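Local coordinates for protein cyclopropane mycolic acid synthase 3 (PDB 1L1E) that probably introduces cyclopropane rings into mycolic acids by transferring a methylene group from S-adenosyl-L-methionine to a double bond of the lipid chain, at residues M79-I83 with E84-V88; K105-D108 with Q109-T112; K193-A197 with E198-G202. All blocks are in the same frame, centred on the assembly; numbering follows the deposited sequence.

Contact 1 (M79-I83 with E84-V88); sequences MRRAI and EKYDV
Arg80 and Arg81 hand their carbonyls to Glu84 and Lys85 one helical turn later. Glu84 N reaches Arg80 O at 3.0 Å, almost straight at the hydrogen (175°). Lys85 N reaches Arg81 O at 2.8 Å. After these two bonds the helix frays. Ala82 O takes Tyr86 N at 3.1 Å and Val88 N at 3.4 Å, both weakly. Asp87 N bonds weakly to Ile83 O. Asp87 is the first residue beyond the helix to leave helical angles. Its positive phi (56°) turns the chain out of the helix, and Val88 folds back against Ala82.

That return brings Val88 CG2 to 3.6 Å from Ala82 CB. Ile83 CG1 lies against Val88 O, which is buried without a polar partner in the model. The Arg81 chain bends at chi2 (70°) while Lys85 runs extended. Arg81 NH2 therefore comes to 3.7 Å from Lys85 CD. Both cationic ends turn to Asp54, Arg81 through a salt bridge and Lys85 through a long, weak ion pair. The carboxylate probably offsets the two nearby charges. Tyr86 also reaches Asp54, by a weak bond from its hydroxyl, and its ring carries Lys85 CG near the rim of one face. Arg80 NE is modelled 2.6 Å from Glu84 OE1 as a salt bridge, but the oxygen is placed too close to the guanidinium carbon, Arg80 CZ, so the bridge is doubtful.

The helix, 77-86, is the crossover of a beta-alpha-beta unit between strands 67-71 and 89-94. Met79, Ala82 and Ile83 rest on Val90 of the second strand. Arg81 and Tyr86 pack on helix 45-58, and Met79 and Arg80 on helix 97-109.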
loop_
_atom_site.group_PDB
_atom_site.type_symbol
_atom_site.label_atom_id
_atom_site.label_comp_id
_atom_site.label_asym_id
_atom_site.label_seq_id
_atom_site.Cartn_x
_atom_site.Cartn_y
_atom_site.Cartn_z
ATOM N N MET A 79 1.437 -8.054 -8.804
ATOM C CA MET A 79 2.339 -8.954 -9.493
ATOM C C MET A 79 1.622 -9.624 -10.664
ATOM O O MET A 79 2.221 -9.830 -11.716
ATOM C CB MET A 79 2.897 -10.006 -8.534
ATOM C CG MET A 79 3.825 -9.435 -7.468
ATOM S SD MET A 79 4.672 -10.725 -6.524
ATOM C CE MET A 79 3.381 -11.220 -5.447
ATOM N N ARG A 80 0.346 -9.968 -10.495
ATOM C CA ARG A 80 -0.366 -10.589 -11.606
ATOM C C ARG A 80 -0.412 -9.615 -12.779
ATOM O O ARG A 80 -0.178 -9.998 -13.920
ATOM C CB ARG A 80 -1.798 -10.974 -11.228
ATOM C CG ARG A 80 -2.443 -11.801 -12.328
ATOM C CD ARG A 80 -3.951 -11.774 -12.318
ATOM N NE ARG A 80 -4.441 -12.573 -13.435
ATOM C CZ ARG A 80 -4.508 -13.900 -13.424
ATOM N NH1 ARG A 80 -4.132 -14.573 -12.345
ATOM N NH2 ARG A 80 -4.923 -14.556 -14.501
ATOM N N ARG A 81 -0.723 -8.352 -12.495
ATOM C CA ARG A 81 -0.774 -7.341 -13.538
ATOM C C ARG A 81 0.603 -7.197 -14.196
ATOM O O ARG A 81 0.712 -7.170 -15.426
ATOM C CB ARG A 81 -1.213 -5.989 -12.959
ATOM C CG ARG A 81 -1.397 -4.886 -14.011
ATOM C CD ARG A 81 -2.614 -5.148 -14.904
ATOM N NE ARG A 81 -2.995 -3.950 -15.640
ATOM C CZ ARG A 81 -4.065 -3.841 -16.426
ATOM N NH1 ARG A 81 -4.892 -4.867 -16.598
ATOM N NH2 ARG A 81 -4.309 -2.692 -17.039
ATOM N N ALA A 82 1.652 -7.098 -13.384
ATOM C CA ALA A 82 3.014 -6.963 -13.915
ATOM C C ALA A 82 3.341 -8.064 -14.926
ATOM O O ALA A 82 3.956 -7.808 -15.967
ATOM C CB ALA A 82 4.033 -6.993 -12.774
ATOM N N ILE A 83 2.939 -9.291 -14.611
ATOM C CA ILE A 83 3.203 -10.423 -15.501
ATOM C C ILE A 83 2.412 -10.294 -16.796
ATOM O O ILE A 83 2.985 -10.268 -17.882
ATOM C CB ILE A 83 2.805 -11.772 -14.849
ATOM C CG1 ILE A 83 3.634 -12.022 -13.589
ATOM C CG2 ILE A 83 3.005 -12.910 -15.860
ATOM C CD1 ILE A 83 3.293 -13.317 -12.872
ATOM N N GLU A 84 1.096 -10.193 -16.660
ATOM C CA GLU A 84 0.188 -10.107 -17.807
ATOM C C GLU A 84 0.294 -8.881 -18.701
ATOM O O GLU A 84 0.317 -9.010 -19.928
ATOM C CB GLU A 84 -1.256 -10.258 -17.333
ATOM C CG GLU A 84 -1.580 -11.627 -16.780
ATOM C CD GLU A 84 -3.017 -11.734 -16.319
ATOM O OE1 GLU A 84 -3.411 -12.831 -15.862
ATOM O OE2 GLU A 84 -3.753 -10.721 -16.415
ATOM N N LYS A 85 0.347 -7.688 -18.112
ATOM C CA LYS A 85 0.437 -6.482 -18.927
ATOM C C LYS A 85 1.848 -6.048 -19.291
ATOM O O LYS A 85 2.080 -5.557 -20.394
ATOM C CB LYS A 85 -0.277 -5.297 -18.251
ATOM C CG LYS A 85 -0.161 -4.008 -19.065
ATOM C CD LYS A 85 -0.920 -2.827 -18.464
ATOM C CE LYS A 85 -0.653 -1.571 -19.292
ATOM N NZ LYS A 85 -1.622 -0.480 -19.003
ATOM N N TYR A 86 2.797 -6.218 -18.375
ATOM C CA TYR A 86 4.156 -5.784 -18.657
ATOM C C TYR A 86 5.125 -6.916 -18.989
ATOM O O TYR A 86 6.266 -6.671 -19.357
ATOM C CB TYR A 86 4.676 -4.942 -17.483
ATOM C CG TYR A 86 3.766 -3.763 -17.157
ATOM C CD1 TYR A 86 2.593 -3.945 -16.415
ATOM C CD2 TYR A 86 4.057 -2.480 -17.623
ATOM C CE1 TYR A 86 1.731 -2.873 -16.147
ATOM C CE2 TYR A 86 3.197 -1.396 -17.360
ATOM C CZ TYR A 86 2.043 -1.606 -16.624
ATOM O OH TYR A 86 1.200 -0.551 -16.364
ATOM N N ASP A 87 4.667 -8.154 -18.848
ATOM C CA ASP A 87 5.475 -9.328 -19.175
ATOM C C ASP A 87 6.824 -9.426 -18.446
ATOM O O ASP A 87 7.864 -9.679 -19.066
ATOM C CB ASP A 87 5.683 -9.373 -20.696
ATOM C CG ASP A 87 6.318 -10.660 -21.163
ATOM O OD1 ASP A 87 6.075 -11.702 -20.521
ATOM O OD2 ASP A 87 7.049 -10.633 -22.180
ATOM N N VAL A 88 6.805 -9.235 -17.130
ATOM C CA VAL A 88 8.026 -9.318 -16.337
ATOM C C VAL A 88 7.954 -10.474 -15.357
ATOM O O VAL A 88 6.880 -11.017 -15.111
ATOM C CB VAL A 88 8.272 -8.014 -15.529
ATOM C CG1 VAL A 88 8.407 -6.847 -16.470
ATOM C CG2 VAL A 88 7.123 -7.773 -14.529
#

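Contact 2 (K105-D108 with Q109-T112); sequences KMFD and QMDT
Met106 O is the main acceptor where Gln109 and Met110 close helix 97-109. Gln109 N gives Met106 O a hydrogen bond at 3.1 Å, coming from above the carbonyl plane, 62° out of it. Met110 N adds a weak bond to Met106 O at 3.3 Å. A water donates a third, 2.8 Å from Met106 O. The same water accepts a weak bond from Gln109 NE2 at 3.4 Å, and so ties the amide of Gln109 back to the helix end. Gln109 N is shared: it also bonds weakly to Lys105 O at 3.0 Å. Phe107 O has its partner outside the two segments, Arg116 NE. Thr112 OG1 accepts from Arg114 N, two residues further along the same loop.

The amide of Gln109 crosses the aliphatic part of Lys105. Its OE1 lies 3.4 Å from Lys105 CE, a contact of oxygen with carbon. Met110 is the first residue to leave helical angles. Its CG sits between its own backbone N and carbonyl carbon (chi1 48°), which folds the side chain back over the last turn. Its CE then meets Met106 CG at 3.3 Å, though the place of this methyl is less certain. Met110 SD lies at the edge of the Phe107 ring, near its plane and 4.3 Å from Phe107 CD2.

The carbonyls of Lys105, Met106 and Phe107 are thus met by backbone N-H groups, a water and an arginine. Met106 O collects two N-H groups and the water, so several bonds on one carbonyl, some of them weak, hold the last turn at the protein surface.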
loop_
_atom_site.group_PDB
_atom_site.type_symbol
_atom_site.label_atom_id
_atom_site.label_comp_id
_atom_site.label_asym_id
_atom_site.label_seq_id
_atom_site.Cartn_x
_atom_site.Cartn_y
_atom_site.Cartn_z
ATOM N N LYS A 105 -1.086 -20.103 -4.852
ATOM C CA LYS A 105 -2.129 -20.822 -5.576
ATOM C C LYS A 105 -2.392 -20.070 -6.879
ATOM O O LYS A 105 -2.507 -20.671 -7.951
ATOM C CB LYS A 105 -3.412 -20.890 -4.744
ATOM C CG LYS A 105 -4.578 -21.556 -5.456
ATOM C CD LYS A 105 -5.735 -21.816 -4.499
ATOM C CE LYS A 105 -6.843 -22.618 -5.168
ATOM N NZ LYS A 105 -7.924 -22.996 -4.207
ATOM N N MET A 106 -2.476 -18.747 -6.775
ATOM C CA MET A 106 -2.711 -17.895 -7.930
ATOM C C MET A 106 -1.623 -18.189 -8.952
ATOM O O MET A 106 -1.909 -18.501 -10.115
ATOM C CB MET A 106 -2.651 -16.416 -7.517
ATOM C CG MET A 106 -3.177 -15.445 -8.569
ATOM S SD MET A 106 -2.682 -13.731 -8.281
ATOM C CE MET A 106 -4.247 -12.867 -8.409
ATOM N N PHE A 107 -0.371 -18.093 -8.512
ATOM C CA PHE A 107 0.775 -18.351 -9.376
ATOM C C PHE A 107 0.731 -19.734 -10.050
ATOM O O PHE A 107 1.035 -19.854 -11.242
ATOM C CB PHE A 107 2.081 -18.228 -8.580
ATOM C CG PHE A 107 2.519 -16.805 -8.318
ATOM C CD1 PHE A 107 3.581 -16.552 -7.458
ATOM C CD2 PHE A 107 1.892 -15.726 -8.939
ATOM C CE1 PHE A 107 4.015 -15.253 -7.219
ATOM C CE2 PHE A 107 2.322 -14.420 -8.706
ATOM C CZ PHE A 107 3.386 -14.186 -7.844
ATOM N N ASP A 108 0.370 -20.762 -9.280
ATOM C CA ASP A 108 0.294 -22.136 -9.783
ATOM C C ASP A 108 -0.807 -22.333 -10.834
ATOM O O ASP A 108 -0.724 -23.244 -11.667
ATOM C CB ASP A 108 0.045 -23.126 -8.635
ATOM C CG ASP A 108 1.195 -23.186 -7.642
ATOM O OD1 ASP A 108 2.343 -22.893 -8.020
ATOM O OD2 ASP A 108 0.949 -23.552 -6.477
ATOM N N GLN A 109 -1.834 -21.488 -10.793
ATOM C CA GLN A 109 -2.944 -21.594 -11.736
ATOM C C GLN A 109 -2.685 -20.954 -13.096
ATOM O O GLN A 109 -3.178 -21.438 -14.118
ATOM C CB GLN A 109 -4.210 -20.993 -11.127
ATOM C CG GLN A 109 -4.797 -21.824 -10.004
ATOM C CD GLN A 109 -5.914 -21.107 -9.261
ATOM O OE1 GLN A 109 -6.591 -21.704 -8.430
ATOM N NE2 GLN A 109 -6.102 -19.822 -9.552
ATOM N N MET A 110 -1.910 -19.875 -13.117
ATOM C CA MET A 110 -1.632 -19.199 -14.374
ATOM C C MET A 110 -0.500 -19.846 -15.155
ATOM O O MET A 110 0.306 -20.591 -14.606
ATOM C CB MET A 110 -1.348 -17.703 -14.131
ATOM C CG MET A 110 -0.354 -17.366 -13.025
ATOM S SD MET A 110 -0.353 -15.569 -12.621
ATOM C CE MET A 110 -1.676 -15.504 -11.486
ATOM N N ASP A 111 -0.469 -19.585 -16.453
ATOM C CA ASP A 111 0.570 -20.128 -17.307
ATOM C C ASP A 111 1.285 -18.996 -18.017
ATOM O O ASP A 111 0.663 -18.180 -18.704
ATOM C CB ASP A 111 -0.013 -21.093 -18.341
ATOM C CG ASP A 111 0.998 -21.472 -19.403
ATOM O OD1 ASP A 111 1.225 -20.661 -20.325
ATOM O OD2 ASP A 111 1.586 -22.567 -19.307
ATOM N N THR A 112 2.596 -18.953 -17.824
ATOM C CA THR A 112 3.459 -17.948 -18.419
ATOM C C THR A 112 4.894 -18.436 -18.254
ATOM O O THR A 112 5.227 -19.089 -17.260
ATOM C CB THR A 112 3.311 -16.555 -17.711
ATOM O OG1 THR A 112 4.302 -15.646 -18.221
ATOM C CG2 THR A 112 3.493 -16.683 -16.199
HETATM O O HOH W 1 -4.173 -17.865 -11.577
#

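Contact 3 (K193-A197 with E198-G202); sequences KFILA and EIFPG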
loop_
_atom_site.group_PDB
_atom_site.type_symbol
_atom_site.label_atom_id
_atom_site.label_comp_id
_atom_site.label_asym_id
_atom_site.label_seq_id
_atom_site.Cartn_x
_atom_site.Cartn_y
_atom_site.Cartn_z
ATOM N N LYS A 193 -4.387 7.542 17.704
ATOM C CA LYS A 193 -3.912 6.473 18.571
ATOM C C LYS A 193 -4.636 5.193 18.171
ATOM O O LYS A 193 -4.043 4.118 18.093
ATOM C CB LYS A 193 -4.208 6.793 20.035
ATOM C CG LYS A 193 -3.827 5.672 20.981
ATOM C CD LYS A 193 -4.119 6.040 22.418
ATOM C CE LYS A 193 -3.648 4.948 23.360
ATOM N NZ LYS A 193 -3.906 5.309 24.772
ATOM N N PHE A 194 -5.934 5.333 17.924
ATOM C CA PHE A 194 -6.781 4.222 17.511
ATOM C C PHE A 194 -6.237 3.601 16.221
ATOM O O PHE A 194 -6.149 2.379 16.098
ATOM C CB PHE A 194 -8.205 4.731 17.279
ATOM C CG PHE A 194 -9.107 3.741 16.604
ATOM C CD1 PHE A 194 -9.733 2.736 17.335
ATOM C CD2 PHE A 194 -9.342 3.819 15.232
ATOM C CE1 PHE A 194 -10.584 1.825 16.710
ATOM C CE2 PHE A 194 -10.189 2.912 14.598
ATOM C CZ PHE A 194 -10.810 1.914 15.340
ATOM N N ILE A 195 -5.873 4.451 15.265
ATOM C CA ILE A 195 -5.357 3.978 13.988
ATOM C C ILE A 195 -4.010 3.283 14.123
ATOM O O ILE A 195 -3.777 2.241 13.507
ATOM C CB ILE A 195 -5.226 5.129 12.965
ATOM C CG1 ILE A 195 -6.612 5.686 12.625
ATOM C CG2 ILE A 195 -4.534 4.633 11.707
ATOM C CD1 ILE A 195 -7.607 4.641 12.150
ATOM N N LEU A 196 -3.122 3.859 14.924
ATOM C CA LEU A 196 -1.807 3.271 15.115
ATOM C C LEU A 196 -1.860 1.998 15.938
ATOM O O LEU A 196 -0.998 1.134 15.794
ATOM C CB LEU A 196 -0.855 4.269 15.776
ATOM C CG LEU A 196 -0.197 5.269 14.822
ATOM C CD1 LEU A 196 0.674 6.240 15.604
ATOM C CD2 LEU A 196 0.638 4.510 13.792
ATOM N N ALA A 197 -2.869 1.871 16.795
ATOM C CA ALA A 197 -2.979 0.682 17.630
ATOM C C ALA A 197 -3.700 -0.467 16.930
ATOM O O ALA A 197 -3.219 -1.599 16.927
ATOM C CB ALA A 197 -3.685 1.021 18.936
ATOM N N GLU A 198 -4.843 -0.170 16.323
ATOM C CA GLU A 198 -5.630 -1.191 15.649
ATOM C C GLU A 198 -5.263 -1.450 14.186
ATOM O O GLU A 198 -5.132 -2.603 13.772
ATOM C CB GLU A 198 -7.114 -0.828 15.730
ATOM C CG GLU A 198 -7.609 -0.513 17.132
ATOM C CD GLU A 198 -7.296 -1.617 18.121
ATOM O OE1 GLU A 198 -7.467 -2.798 17.758
ATOM O OE2 GLU A 198 -6.887 -1.307 19.262
ATOM N N ILE A 199 -5.090 -0.385 13.408
ATOM C CA ILE A 199 -4.785 -0.527 11.985
ATOM C C ILE A 199 -3.313 -0.695 11.621
ATOM O O ILE A 199 -2.987 -1.452 10.708
ATOM C CB ILE A 199 -5.344 0.671 11.183
ATOM C CG1 ILE A 199 -6.829 0.866 11.507
ATOM C CG2 ILE A 199 -5.152 0.438 9.691
ATOM C CD1 ILE A 199 -7.701 -0.344 11.197
ATOM N N PHE A 200 -2.425 0.011 12.315
ATOM C CA PHE A 200 -1.002 -0.097 12.013
ATOM C C PHE A 200 -0.151 -0.445 13.242
ATOM O O PHE A 200 0.824 0.243 13.556
ATOM C CB PHE A 200 -0.503 1.209 11.373
ATOM C CG PHE A 200 -1.175 1.546 10.059
ATOM C CD1 PHE A 200 -1.887 2.736 9.911
ATOM C CD2 PHE A 200 -1.083 0.685 8.971
ATOM C CE1 PHE A 200 -2.494 3.062 8.698
ATOM C CE2 PHE A 200 -1.687 1.001 7.753
ATOM C CZ PHE A 200 -2.394 2.193 7.620
ATOM N N PRO A 201 -0.505 -1.536 13.947
ATOM C CA PRO A 201 0.232 -1.970 15.141
ATOM C C PRO A 201 1.737 -2.026 14.893
ATOM O O PRO A 201 2.206 -2.774 14.030
ATOM C CB PRO A 201 -0.344 -3.359 15.418
ATOM C CG PRO A 201 -1.736 -3.261 14.894
ATOM C CD PRO A 201 -1.542 -2.521 13.591
ATOM N N GLY A 202 2.490 -1.244 15.661
ATOM C CA GLY A 202 3.934 -1.217 15.502
ATOM C C GLY A 202 4.318 -0.457 14.248
ATOM O O GLY A 202 5.469 -0.487 13.809
#
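Backbone bonds first join Phe194 to Glu198 and Ile195 to Phe200. Glu198 N donates to Phe194 O at 2.9 Å, a normal helical step. Ile195 O then takes Phe200 N, also at 2.9 Å, and Ile199 N only weakly. The step of five residues marks a wider, pi-type turn. Pro201 has no hydrogen to give Leu196 O. Pro201 CA instead lies 3.4 Å from Leu196 O in a CA-H...O contact.

The apolar contacts lie along one side. Ile195 and Ile199 stand side by side, CD1 of the first 3.9 Å from CG1 of the second. Ile195 CG2 touches Phe200 CD1 at 3.7 Å, and Ile199 CG2 sits over the centre of the Phe200 ring.

Glu198 brings charge into the contact. With chi1 at -51°, its CG lies 3.8 Å from Phe194 CE1, with CB over the ring face. The bend at chi2 directs the carboxylate, which forms a salt bridge with Arg261. Phe194 makes a cation-pi contact with Lys264.

Ile195 also packs on Cys269 and Tyr265 of helix 256-274. Cys269 is probably an active-site residue, and Phe200 meets His141 edge-to-face beside the carbonate pocket. This helix end thus borders the probable active site of a cyclopropane synthase.

Overall arrangement
Contacts 1 and 2 are neighbours, with centres about 12 Å apart. Met79 packs on Phe107 and Ile83 on Thr112, so helix 77-86 packs along the last turns of helix 97-109 and the loop after it in the Rossmann-type methyltransferase fold. Contact 3 is remote. Its centre is about 33 Å from that of contact 1, across the centre of the chain, and about 34 Å from that of contact 2. The bound S-adenosyl-L-homocysteine lies about 11 Å from the side chains of Arg81 and Met106, and about 7 Å from that of Phe200. In contact 3 the Phe200 side chain also lies about 5 Å from the bound carbonate.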